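Local coordinates for protein PpiC-type peptidyl-prolyl cis-trans isomerase (PDB 3GPK) that probably catalyses the cis-trans isomerisation of peptide bonds preceding proline, here as the parvulin-like PpiC domain of a longer periplasmic protein, at residues A[13-18]-A[30-35]; A[8-13]-A[75-80]. All coordinates share one frame; numbering follows the deposited sequence.

Interaction 1: residues A[13-18]-A[30-35]; sequences IFLAAT and EKIVEQ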
ATOM      1  N   ILE A  13       3.655   0.986   2.105  1.00  8.79           N
ATOM      2  CA  ILE A  13       5.067   0.970   2.464  1.00  7.85           C
ATOM      3  C   ILE A  13       5.760   1.150   1.116  1.00  8.56           C
ATOM      4  O   ILE A  13       5.630   0.303   0.236  1.00  9.49           O
ATOM      5  CB  ILE A  13       5.518  -0.375   3.083  1.00  8.24           C
ATOM      6  CG1 ILE A  13       4.866  -0.569   4.459  1.00  9.12           C
ATOM      7  CG2 ILE A  13       7.041  -0.392   3.193  1.00  9.48           C
ATOM      8  CD1 ILE A  13       5.230  -1.885   5.147  1.00  8.74           C
ATOM      9  N   PHE A  14       6.463   2.265   0.949  1.00  7.35           N
ATOM     10  CA  PHE A  14       7.152   2.554  -0.302  1.00  9.17           C
ATOM     11  C   PHE A  14       8.659   2.443  -0.172  1.00  9.69           C
ATOM     12  O   PHE A  14       9.243   2.988   0.760  1.00  8.94           O
ATOM     13  CB  PHE A  14       6.793   3.965  -0.771  1.00  9.09           C
ATOM     14  CG  PHE A  14       7.633   4.453  -1.915  1.00 10.00           C
ATOM     15  CD1 PHE A  14       7.543   3.857  -3.168  1.00 10.30           C
ATOM     16  CD2 PHE A  14       8.534   5.496  -1.730  1.00 11.35           C
ATOM     17  CE1 PHE A  14       8.342   4.287  -4.223  1.00 11.35           C
ATOM     18  CE2 PHE A  14       9.338   5.933  -2.775  1.00 10.94           C
ATOM     19  CZ  PHE A  14       9.242   5.327  -4.025  1.00 11.17           C
ATOM     20  N   LEU A  15       9.283   1.737  -1.111  1.00 10.32           N
ATOM     21  CA  LEU A  15      10.734   1.594  -1.116  1.00 11.26           C
ATOM     22  C   LEU A  15      11.218   2.136  -2.454  1.00  9.62           C
ATOM     23  O   LEU A  15      10.901   1.586  -3.509  1.00  9.54           O
ATOM     24  CB  LEU A  15      11.147   0.127  -0.976  1.00 11.46           C
ATOM     25  CG  LEU A  15      10.716  -0.634   0.281  1.00 13.91           C
ATOM     26  CD1 LEU A  15      11.474  -1.950   0.323  1.00 16.15           C
ATOM     27  CD2 LEU A  15      11.017   0.180   1.538  1.00 17.45           C
ATOM     28  N   ALA A  16      11.972   3.228  -2.401  1.00 11.01           N
ATOM     29  CA  ALA A  16      12.480   3.858  -3.614  1.00 12.33           C
ATOM     30  C   ALA A  16      13.622   3.065  -4.227  1.00 12.14           C
ATOM     31  O   ALA A  16      14.416   2.447  -3.520  1.00 13.49           O
ATOM     32  CB  ALA A  16      12.941   5.279  -3.303  1.00 14.12           C
ATOM     33  N   ALA A  17      13.703   3.079  -5.552  1.00 13.53           N
ATOM     34  CA  ALA A  17      14.774   2.363  -6.230  1.00 15.39           C
ATOM     35  C   ALA A  17      14.972   2.850  -7.650  1.00 17.20           C
ATOM     36  O   ALA A  17      14.009   3.047  -8.393  1.00 19.03           O
ATOM     37  CB  ALA A  17      14.484   0.861  -6.244  1.00 14.15           C
ATOM     38  N   THR A  18      16.231   3.049  -8.021  1.00 19.42           N
ATOM     39  CA  THR A  18      16.545   3.463  -9.376  1.00 20.38           C
ATOM     40  C   THR A  18      16.354   2.187 -10.183  1.00 22.42           C
ATOM     41  O   THR A  18      16.314   1.095  -9.612  1.00 21.10           O
ATOM     42  CB  THR A  18      17.998   3.941  -9.492  1.00 20.82           C
ATOM     43  OG1 THR A  18      18.879   2.908  -9.039  1.00 22.40           O
ATOM     44  CG2 THR A  18      18.217   5.190  -8.651  1.00 23.79           C
ATOM     45  N   GLU A  30       9.997  -7.868  -0.828  1.00  9.50           N
ATOM     46  CA  GLU A  30       9.374  -9.182  -0.707  1.00  8.96           C
ATOM     47  C   GLU A  30       9.602  -9.767   0.681  1.00 10.08           C
ATOM     48  O   GLU A  30       8.723 -10.419   1.230  1.00  9.13           O
ATOM     49  CB  GLU A  30       9.910 -10.136  -1.784  1.00 11.28           C
ATOM     50  CG  GLU A  30       9.446 -11.590  -1.653  1.00 16.32           C
ATOM     51  CD  GLU A  30       7.939 -11.760  -1.704  1.00 18.80           C
ATOM     52  OE1 GLU A  30       7.246 -10.885  -2.275  1.00 18.35           O
ATOM     53  OE2 GLU A  30       7.439 -12.785  -1.185  1.00 18.93           O
ATOM     54  N   LYS A  31      10.782  -9.548   1.251  1.00  9.80           N
ATOM     55  CA  LYS A  31      11.045 -10.064   2.591  1.00 11.10           C
ATOM     56  C   LYS A  31      10.103  -9.395   3.593  1.00 11.24           C
ATOM     57  O   LYS A  31       9.660 -10.022   4.557  1.00 10.24           O
ATOM     58  CB  LYS A  31      12.507  -9.821   2.985  1.00 12.53           C
ATOM     59  CG  LYS A  31      13.504 -10.743   2.279  1.00 17.34           C
ATOM     60  CD  LYS A  31      13.230 -12.207   2.601  1.00 21.96           C
ATOM     61  CE  LYS A  31      14.350 -13.111   2.108  1.00 26.31           C
ATOM     62  NZ  LYS A  31      14.114 -14.541   2.464  1.00 29.04           N
ATOM     63  N   ILE A  32       9.795  -8.122   3.364  1.00  9.33           N
ATOM     64  CA  ILE A  32       8.893  -7.397   4.249  1.00  8.31           C
ATOM     65  C   ILE A  32       7.483  -7.966   4.101  1.00  7.86           C
ATOM     66  O   ILE A  32       6.791  -8.194   5.088  1.00  7.36           O
ATOM     67  CB  ILE A  32       8.907  -5.883   3.931  1.00  8.99           C
ATOM     68  CG1 ILE A  32      10.274  -5.300   4.311  1.00  9.44           C
ATOM     69  CG2 ILE A  32       7.787  -5.161   4.696  1.00  8.00           C
ATOM     70  CD1 ILE A  32      10.550  -3.923   3.719  1.00 11.22           C
ATOM     71  N   VAL A  33       7.066  -8.209   2.863  1.00  9.07           N
ATOM     72  CA  VAL A  33       5.743  -8.773   2.620  1.00  8.96           C
ATOM     73  C   VAL A  33       5.634 -10.115   3.341  1.00  9.76           C
ATOM     74  O   VAL A  33       4.609 -10.424   3.947  1.00  8.11           O
ATOM     75  CB  VAL A  33       5.490  -8.972   1.103  1.00  8.82           C
ATOM     76  CG1 VAL A  33       4.196  -9.735   0.886  1.00 12.16           C
ATOM     77  CG2 VAL A  33       5.405  -7.620   0.417  1.00 11.32           C
ATOM     78  N   GLU A  34       6.701 -10.905   3.279  1.00  9.49           N
ATOM     79  CA  GLU A  34       6.728 -12.202   3.946  1.00 11.07           C
ATOM     80  C   GLU A  34       6.485 -12.044   5.448  1.00 10.99           C
ATOM     81  O   GLU A  34       5.693 -12.776   6.031  1.00 11.15           O
ATOM     82  CB  GLU A  34       8.071 -12.895   3.693  1.00 14.44           C
ATOM     83  CG  GLU A  34       8.213 -14.231   4.382  1.00 23.78           C
ATOM     84  CD  GLU A  34       9.440 -14.998   3.925  1.00 27.72           C
ATOM     85  OE1 GLU A  34      10.572 -14.502   4.113  1.00 29.87           O
ATOM     86  OE2 GLU A  34       9.267 -16.106   3.375  1.00 31.51           O
ATOM     87  N   GLN A  35       7.166 -11.089   6.075  1.00  9.81           N
ATOM     88  CA  GLN A  35       6.982 -10.850   7.506  1.00  8.95           C
ATOM     89  C   GLN A  35       5.571 -10.378   7.830  1.00  9.63           C
ATOM     90  O   GLN A  35       5.010 -10.741   8.864  1.00 10.99           O
ATOM     91  CB  GLN A  35       7.989  -9.810   8.006  1.00  9.34           C
ATOM     92  CG  GLN A  35       9.431 -10.297   8.020  1.00 11.53           C
ATOM     93  CD  GLN A  35       9.604 -11.545   8.858  1.00 13.85           C
ATOM     94  OE1 GLN A  35       9.125 -11.617   9.992  1.00 15.16           O
ATOM     95  NE2 GLN A  35      10.284 -12.539   8.304  1.00 17.16           N
TER

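Interaction 2: residues A[8-13]-A[75-80]; sequences YRIGEI and TTAASM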
ATOM      1  N   TYR A   8     -11.272   3.952  -0.389  1.00 15.62           N
ATOM      2  CA  TYR A   8     -10.438   2.927   0.204  1.00 14.99           C
ATOM      3  C   TYR A   8      -9.531   3.478   1.275  1.00 13.68           C
ATOM      4  O   TYR A   8      -8.933   4.533   1.094  1.00 14.37           O
ATOM      5  CB  TYR A   8      -9.560   2.289  -0.875  1.00 14.81           C
ATOM      6  CG  TYR A   8     -10.314   1.706  -2.044  1.00 15.86           C
ATOM      7  CD1 TYR A   8     -10.442   0.326  -2.194  1.00 17.97           C
ATOM      8  CD2 TYR A   8     -10.902   2.532  -3.002  1.00 17.56           C
ATOM      9  CE1 TYR A   8     -11.137  -0.220  -3.271  1.00 18.15           C
ATOM     10  CE2 TYR A   8     -11.598   1.999  -4.079  1.00 16.69           C
ATOM     11  CZ  TYR A   8     -11.712   0.624  -4.206  1.00 18.09           C
ATOM     12  OH  TYR A   8     -12.396   0.098  -5.276  1.00 18.23           O
ATOM     13  N   ARG A   9      -9.444   2.768   2.397  1.00 13.49           N
ATOM     14  CA  ARG A   9      -8.525   3.168   3.449  1.00 13.36           C
ATOM     15  C   ARG A   9      -7.350   2.236   3.193  1.00 13.55           C
ATOM     16  O   ARG A   9      -7.439   1.026   3.412  1.00 13.22           O
ATOM     17  CB  ARG A   9      -9.099   2.924   4.839  1.00 16.41           C
ATOM     18  CG  ARG A   9      -8.210   3.522   5.916  1.00 20.14           C
ATOM     19  CD  ARG A   9      -8.825   3.423   7.291  1.00 26.05           C
ATOM     20  NE  ARG A   9      -8.096   4.233   8.265  1.00 30.96           N
ATOM     21  CZ  ARG A   9      -7.966   5.554   8.193  1.00 31.92           C
ATOM     22  NH1 ARG A   9      -8.510   6.222   7.186  1.00 35.20           N
ATOM     23  NH2 ARG A   9      -7.309   6.212   9.140  1.00 32.44           N
ATOM     24  N   ILE A  10      -6.254   2.803   2.711  1.00 13.23           N
ATOM     25  CA  ILE A  10      -5.093   2.004   2.359  1.00 12.97           C
ATOM     26  C   ILE A  10      -3.832   2.336   3.131  1.00 13.19           C
ATOM     27  O   ILE A  10      -3.575   3.494   3.461  1.00 12.67           O
ATOM     28  CB  ILE A  10      -4.805   2.151   0.839  1.00 13.86           C
ATOM     29  CG1 ILE A  10      -5.992   1.622   0.035  1.00 15.54           C
ATOM     30  CG2 ILE A  10      -3.530   1.408   0.458  1.00 14.31           C
ATOM     31  CD1 ILE A  10      -5.891   1.871  -1.454  1.00 17.30           C
ATOM     32  N   GLY A  11      -3.060   1.294   3.422  1.00 10.99           N
ATOM     33  CA  GLY A  11      -1.791   1.454   4.100  1.00 10.04           C
ATOM     34  C   GLY A  11      -0.742   1.208   3.031  1.00  9.39           C
ATOM     35  O   GLY A  11      -0.916   0.329   2.185  1.00  9.16           O
ATOM     36  N   GLU A  12       0.334   1.985   3.043  1.00  8.50           N
ATOM     37  CA  GLU A  12       1.389   1.811   2.043  1.00  9.43           C
ATOM     38  C   GLU A  12       2.795   1.862   2.615  1.00  8.92           C
ATOM     39  O   GLU A  12       3.087   2.659   3.503  1.00 10.07           O
ATOM     40  CB  GLU A  12       1.284   2.892   0.947  1.00  8.25           C
ATOM     41  CG  GLU A  12       2.490   2.909  -0.023  1.00  9.43           C
ATOM     42  CD  GLU A  12       2.437   4.028  -1.048  1.00 12.96           C
ATOM     43  OE1 GLU A  12       1.974   5.136  -0.697  1.00 14.78           O
ATOM     44  OE2 GLU A  12       2.873   3.802  -2.199  1.00 12.67           O
ATOM     45  N   ILE A  13       3.655   0.986   2.105  1.00  8.79           N
ATOM     46  CA  ILE A  13       5.067   0.970   2.464  1.00  7.85           C
ATOM     47  C   ILE A  13       5.760   1.150   1.116  1.00  8.56           C
ATOM     48  O   ILE A  13       5.630   0.303   0.236  1.00  9.49           O
ATOM     49  CB  ILE A  13       5.518  -0.375   3.083  1.00  8.24           C
ATOM     50  CG1 ILE A  13       4.866  -0.569   4.459  1.00  9.12           C
ATOM     51  CG2 ILE A  13       7.041  -0.392   3.193  1.00  9.48           C
ATOM     52  CD1 ILE A  13       5.230  -1.885   5.147  1.00  8.74           C
ATOM     53  N   THR A  75      -4.868   0.046  -9.983  1.00 13.21           N
ATOM     54  CA  THR A  75      -5.376  -1.190 -10.557  1.00 13.89           C
ATOM     55  C   THR A  75      -5.199  -2.374  -9.601  1.00 14.09           C
ATOM     56  O   THR A  75      -5.975  -3.327  -9.645  1.00 15.94           O
ATOM     57  CB  THR A  75      -4.706  -1.492 -11.924  1.00 13.57           C
ATOM     58  OG1 THR A  75      -3.285  -1.547 -11.774  1.00 17.06           O
ATOM     59  CG2 THR A  75      -5.058  -0.405 -12.936  1.00 13.67           C
ATOM     60  N   THR A  76      -4.194  -2.308  -8.728  1.00 13.21           N
ATOM     61  CA  THR A  76      -3.969  -3.378  -7.758  1.00 12.19           C
ATOM     62  C   THR A  76      -5.019  -3.287  -6.654  1.00 12.75           C
ATOM     63  O   THR A  76      -5.627  -4.291  -6.264  1.00 12.53           O
ATOM     64  CB  THR A  76      -2.566  -3.279  -7.092  1.00 11.60           C
ATOM     65  OG1 THR A  76      -1.541  -3.534  -8.060  1.00 13.92           O
ATOM     66  CG2 THR A  76      -2.450  -4.294  -5.961  1.00 13.40           C
ATOM     67  N   ALA A  77      -5.218  -2.072  -6.153  1.00 12.40           N
ATOM     68  CA  ALA A  77      -6.175  -1.809  -5.088  1.00 13.43           C
ATOM     69  C   ALA A  77      -7.601  -2.158  -5.494  1.00 14.47           C
ATOM     70  O   ALA A  77      -8.386  -2.636  -4.677  1.00 14.91           O
ATOM     71  CB  ALA A  77      -6.100  -0.338  -4.674  1.00 13.35           C
ATOM     72  N   ALA A  78      -7.931  -1.922  -6.760  1.00 14.46           N
ATOM     73  CA  ALA A  78      -9.274  -2.201  -7.252  1.00 16.43           C
ATOM     74  C   ALA A  78      -9.663  -3.673  -7.161  1.00 18.48           C
ATOM     75  O   ALA A  78     -10.846  -3.992  -7.034  1.00 18.92           O
ATOM     76  CB  ALA A  78      -9.415  -1.715  -8.697  1.00 17.06           C
ATOM     77  N   SER A  79      -8.675  -4.564  -7.218  1.00 19.52           N
ATOM     78  CA  SER A  79      -8.935  -6.004  -7.157  1.00 21.65           C
ATOM     79  C   SER A  79      -8.725  -6.630  -5.783  1.00 22.22           C
ATOM     80  O   SER A  79      -9.051  -7.798  -5.576  1.00 24.24           O
ATOM     81  CB  SER A  79      -8.052  -6.745  -8.167  1.00 23.16           C
ATOM     82  OG  SER A  79      -8.340  -6.342  -9.492  1.00 28.42           O
HETATM   83  N   MSE A  80      -8.185  -5.862  -4.844  1.00 20.22           N
HETATM   84  CA  MSE A  80      -7.922  -6.384  -3.502  1.00 19.84           C
HETATM   85  C   MSE A  80      -9.156  -6.636  -2.651  1.00 19.65           C
HETATM   86  O   MSE A  80     -10.150  -5.925  -2.752  1.00 20.14           O
HETATM   87  CB  MSE A  80      -7.021  -5.428  -2.729  1.00 18.88           C
HETATM   88  CG  MSE A  80      -5.625  -5.286  -3.265  1.00 19.22           C
HETATM   89 SE   MSE A  80      -4.727  -3.919  -2.259  1.00 24.51          SE
HETATM   90  CE  MSE A  80      -4.310  -4.939  -0.660  1.00 12.36           C
TER
HETATM   91  O   HOH W   1     -12.864  -2.400  -5.657  1.00 29.33           O

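Interaction 1: residues A[13-18]-A[30-35]
Ile32 meets Ile13 and Leu15 with its two branches, and these three buried aliphatic side chains carry the whole contact between strand 13-16 and helix 30-35. The gamma methyl of Ile32 takes one partner: Ile32 CG2 lies 4.2 Å from Ile13 CD1, the two side chains crossing at a slant. Its longer branch takes the other, with Ile32 CD1 and Leu15 CD1 reaching each other tip to tip at 4.0 Å. The first torsion of Ile32 (chi1 -68°) aims the branches, with CG1 opposite the carbonyl carbon and CG2 opposite the backbone N. In Ile13 CD1 stands anti to CA (chi2 179°), which carries the methyl toward the helix. Only side-chain ends touch, and the backbones stay well apart: Ile13 CA to Ile32 CA, the closest pair of alpha carbons, is 9.4 Å. About 109 Å² is buried in total, a small and wholly apolar patch. On the helix's solvent side the exposed Lys31 makes a long salt bridge to the partly exposed Glu34, three residues on (Lys31 NZ to Glu34 OE1, 3.9 Å). Beyond the strand, the chain runs through a loop to the exposed Thr18, whose hydroxyl bonds weakly to Asn21 N just before helix 22-37. Around the apolar patch, Leu15 also packs on Val25 and Ala29 earlier in that helix, Ile13 on Phe42 and Ala46 of helix 42-49, and Ile32 on Tyr49 of the same helix and Ile97 of strand 94-104.

Interaction 2: residues A[8-13]-A[75-80]
Tyr8 and Ile10, two residues apart on the strand and pointing to the same face of the sheet, both reach toward Ala77 on helix 75-79. Ile10 presents the end of its longer branch, with CD1 resting 3.9 Å from Ala77 CB; chi2 of 173° keeps this branch extended toward the helix. Tyr8 lies alongside the backbone at Ala77, its ring atom CE1 3.9 Å from Ala77 O, and that carbonyl oxygen is the acceptor of a backbone hydrogen bond from Met80 N (selenomethionine), 3.2 Å away. Tyr8 CG stands anti to the carbonyl carbon, beside the backbone N (chi1 -56°), which sends the ring out toward Ala77 and its hydroxyl on toward Ala78. One water joins Tyr8 to Ala78: it sits at the ring edge in the plane of the tyrosine, 2.6 Å from Tyr8 OH, and donates to Ala78 O at 2.9 Å. Segment axes run 10.8 Å apart at 116°, so the helix lies across the strand. Leu66, in the loop between strand 60-64 and helix 71-79, touches Tyr8, Ala77 and Ala78; Leu69 and Ile64 of strand 60-64 touch Ile10, and Leu100 of strand 94-104 touches Tyr8.

Interactions 1 and 2 lie along one strand, 7-16, with centres about 15 Å apart, and share Ile13, which touches the partner helix only in interaction 1. Alternation along the strand separates them: Ile13 and Leu15 point to one face of the antiparallel sheet, Tyr8 and Ile10 to the other. Helix 22-37 is thus packed on one side and helix 71-79 on the opposite side, as in the parvulin fold. Interaction 1 closes a short connection of 11 residues and interaction 2 one of 61 that contains it. In parvulin relatives the proline-binding pocket lies on the side of the helix equivalent to 71-79, so interaction 2 is probably the nearer to it.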